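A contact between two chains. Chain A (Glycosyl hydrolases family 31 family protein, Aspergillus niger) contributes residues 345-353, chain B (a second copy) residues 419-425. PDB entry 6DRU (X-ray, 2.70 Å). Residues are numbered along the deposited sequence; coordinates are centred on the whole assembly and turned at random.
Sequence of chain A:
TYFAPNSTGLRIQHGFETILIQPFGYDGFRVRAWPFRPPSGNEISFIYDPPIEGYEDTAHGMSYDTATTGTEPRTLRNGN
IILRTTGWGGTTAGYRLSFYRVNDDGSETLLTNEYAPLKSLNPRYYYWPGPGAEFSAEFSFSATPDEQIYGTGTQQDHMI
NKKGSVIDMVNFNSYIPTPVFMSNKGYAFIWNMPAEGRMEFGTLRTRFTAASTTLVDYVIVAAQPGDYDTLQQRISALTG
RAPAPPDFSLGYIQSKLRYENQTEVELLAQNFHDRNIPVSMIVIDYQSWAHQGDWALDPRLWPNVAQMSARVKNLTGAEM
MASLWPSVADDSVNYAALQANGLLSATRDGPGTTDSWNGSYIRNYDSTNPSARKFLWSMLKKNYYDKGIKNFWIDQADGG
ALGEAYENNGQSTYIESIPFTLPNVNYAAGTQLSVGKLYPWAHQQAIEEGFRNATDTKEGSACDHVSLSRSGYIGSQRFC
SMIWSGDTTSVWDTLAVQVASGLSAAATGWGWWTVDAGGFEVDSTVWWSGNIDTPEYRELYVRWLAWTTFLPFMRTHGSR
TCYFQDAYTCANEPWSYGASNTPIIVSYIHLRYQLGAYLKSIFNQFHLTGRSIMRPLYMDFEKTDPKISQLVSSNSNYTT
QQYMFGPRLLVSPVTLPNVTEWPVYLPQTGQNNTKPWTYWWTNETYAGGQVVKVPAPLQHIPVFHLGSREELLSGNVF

Chain A, residues 345-353: SATRDGPGT
Chain B 419-425: PFTLPNV

Two loops from two copies of one protein meet with A:Asp349 against B:Thr421 (CA–CA 4.5 Å) and A:Gly350 against B:Pro423 (CA–CA 4.2 Å), burying 357 Å² in all. B:Phe420 to B:Pro423 are extended, near phi/psi -70/135, while B:Pro419 and B:Asn424 have psi of only 65° and 85°. Two hydrogen bonds fix the register: A:Gly350 N donates to B:Thr421 O (2.8 Å, 152°), and B:Asn424 N donates to A:Asp349 OD2 (2.9 Å, 163°). A:Asp349 (-152/159) points its CA-to-CB bond sideways; chi1 68° (p) and chi2 -15° bring the carboxylate to that amide. A:Asp349 CA lies 3.5 Å from B:Thr421 O. A:Gly350 (90/-164) suits glycine, since a CB would clash with A:Pro351 CD; A:Gly350 CA packs 3.7 Å from B:Pro423 CB. B:Phe420 directs its CA-to-CB bond toward the A stretch, with chi1 -75° (m) and chi2 -81°. A:Pro351 O lies over one ring face, 3.7 Å from B:Phe420 CD1, while A:Ala346 CB meets the ring edge, 3.7 Å from B:Phe420 CE1. A:Gly352 (108/-2) leaves room for this ring: a CB there would come 2.9 Å from B:Phe420 CE1. B:Thr421 (chi1 -46°, m) places OG1 3.2 Å from A:Arg348 O. A water accepts from B:Thr421 N (3.1 Å) and donates weakly to A:Arg348 O (2.9 Å). The CA-to-CB bond of A:Arg348 points away (m, t, m), and NH1 and NH2 are hydrogen-bonded elsewhere in the structure.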

# COMPACT_ATOMS: atom_id res chain seq x y z
N SER A 345 -1.58 22.40 3.11
CA SER A 345 -1.64 20.95 3.09
C SER A 345 -2.76 20.50 2.15
O SER A 345 -3.61 21.29 1.73
CB SER A 345 -1.87 20.40 4.50
OG SER A 345 -3.16 20.76 4.98
N ALA A 346 -2.75 19.21 1.81
CA ALA A 346 -3.74 18.70 0.89
C ALA A 346 -3.88 17.20 1.06
O ALA A 346 -2.89 16.51 1.30
CB ALA A 346 -3.38 19.04 -0.56
N THR A 347 -5.11 16.71 0.94
CA THR A 347 -5.30 15.28 0.77
C THR A 347 -4.57 14.81 -0.49
O THR A 347 -4.45 15.55 -1.47
CB THR A 347 -6.79 14.94 0.68
OG1 THR A 347 -7.39 15.69 -0.39
CG2 THR A 347 -7.49 15.28 1.98
N ARG A 348 -4.08 13.58 -0.45
CA ARG A 348 -3.09 13.14 -1.43
C ARG A 348 -3.68 12.77 -2.78
O ARG A 348 -2.91 12.48 -3.71
CB ARG A 348 -2.28 11.98 -0.84
CG ARG A 348 -1.64 12.35 0.50
CD ARG A 348 -0.64 11.31 0.96
NE ARG A 348 -1.26 10.02 1.22
CZ ARG A 348 -0.57 8.90 1.41
NH1 ARG A 348 0.75 8.91 1.36
NH2 ARG A 348 -1.22 7.76 1.65
N ASP A 349 -5.00 12.77 -2.93
CA ASP A 349 -5.62 12.66 -4.25
C ASP A 349 -6.96 13.37 -4.22
O ASP A 349 -7.56 13.57 -3.16
CB ASP A 349 -5.76 11.21 -4.71
CG ASP A 349 -6.77 10.41 -3.90
OD1 ASP A 349 -7.17 10.87 -2.81
OD2 ASP A 349 -7.17 9.33 -4.36
N GLY A 350 -7.44 13.74 -5.40
CA GLY A 350 -8.63 14.55 -5.52
C GLY A 350 -8.28 16.02 -5.52
O GLY A 350 -7.12 16.41 -5.72
N PRO A 351 -9.27 16.88 -5.28
CA PRO A 351 -9.01 18.33 -5.31
C PRO A 351 -8.00 18.79 -4.28
O PRO A 351 -7.29 19.78 -4.51
CB PRO A 351 -10.39 18.94 -5.06
CG PRO A 351 -11.16 17.86 -4.36
CD PRO A 351 -10.67 16.58 -4.95
N GLY A 352 -7.89 18.09 -3.15
CA GLY A 352 -6.97 18.46 -2.10
C GLY A 352 -7.62 19.04 -0.86
O GLY A 352 -6.91 19.35 0.10
N THR A 353 -8.94 19.21 -0.86
CA THR A 353 -9.63 19.74 0.31
C THR A 353 -9.50 18.78 1.49
O THR A 353 -9.55 17.56 1.33
CB THR A 353 -11.11 19.97 -0.01
OG1 THR A 353 -11.65 18.81 -0.67
CG2 THR A 353 -11.28 21.19 -0.90
N PRO B 419 -0.08 19.77 -10.04
CA PRO B 419 -0.29 18.32 -10.20
C PRO B 419 -0.92 17.66 -8.98
O PRO B 419 -0.31 16.81 -8.32
CB PRO B 419 1.13 17.81 -10.48
CG PRO B 419 2.01 18.77 -9.75
CD PRO B 419 1.35 20.11 -9.88
N PHE B 420 -2.15 18.04 -8.67
CA PHE B 420 -2.94 17.28 -7.70
C PHE B 420 -3.32 15.94 -8.31
O PHE B 420 -3.80 15.87 -9.45
CB PHE B 420 -4.19 18.06 -7.28
CG PHE B 420 -3.91 19.19 -6.34
CD1 PHE B 420 -3.75 18.96 -4.98
CD2 PHE B 420 -3.81 20.49 -6.80
CE1 PHE B 420 -3.50 20.00 -4.11
CE2 PHE B 420 -3.56 21.54 -5.93
CZ PHE B 420 -3.40 21.29 -4.58
N THR B 421 -3.11 14.87 -7.55
CA THR B 421 -3.31 13.52 -8.06
C THR B 421 -4.79 13.28 -8.37
O THR B 421 -5.67 13.70 -7.62
CB THR B 421 -2.82 12.48 -7.05
OG1 THR B 421 -1.53 12.88 -6.56
CG2 THR B 421 -2.71 11.11 -7.71
N LEU B 422 -5.04 12.60 -9.48
CA LEU B 422 -6.41 12.25 -9.84
C LEU B 422 -6.99 11.27 -8.81
O LEU B 422 -6.27 10.41 -8.31
CB LEU B 422 -6.47 11.64 -11.24
CG LEU B 422 -6.19 12.62 -12.39
CD1 LEU B 422 -6.33 11.93 -13.73
CD2 LEU B 422 -7.12 13.82 -12.30
N PRO B 423 -8.27 11.39 -8.49
CA PRO B 423 -8.80 10.70 -7.30
C PRO B 423 -9.08 9.22 -7.56
O PRO B 423 -9.72 8.86 -8.56
CB PRO B 423 -10.09 11.46 -7.00
CG PRO B 423 -10.56 11.92 -8.35
CD PRO B 423 -9.31 12.19 -9.17
N ASN B 424 -8.60 8.37 -6.66
CA ASN B 424 -8.99 6.96 -6.62
C ASN B 424 -10.19 6.86 -5.68
O ASN B 424 -10.05 6.58 -4.49
CB ASN B 424 -7.83 6.09 -6.16
CG ASN B 424 -8.15 4.61 -6.19
OD1 ASN B 424 -9.15 4.20 -6.79
ND2 ASN B 424 -7.31 3.81 -5.56
N VAL B 425 -11.38 7.10 -6.22
CA VAL B 425 -12.58 7.25 -5.41
C VAL B 425 -13.16 5.90 -5.04
O VAL B 425 -12.77 4.86 -5.58
CB VAL B 425 -13.64 8.10 -6.15
CG1 VAL B 425 -13.04 9.43 -6.57
CG2 VAL B 425 -14.17 7.34 -7.34
O HOH W 1 -2.33 15.21 -4.61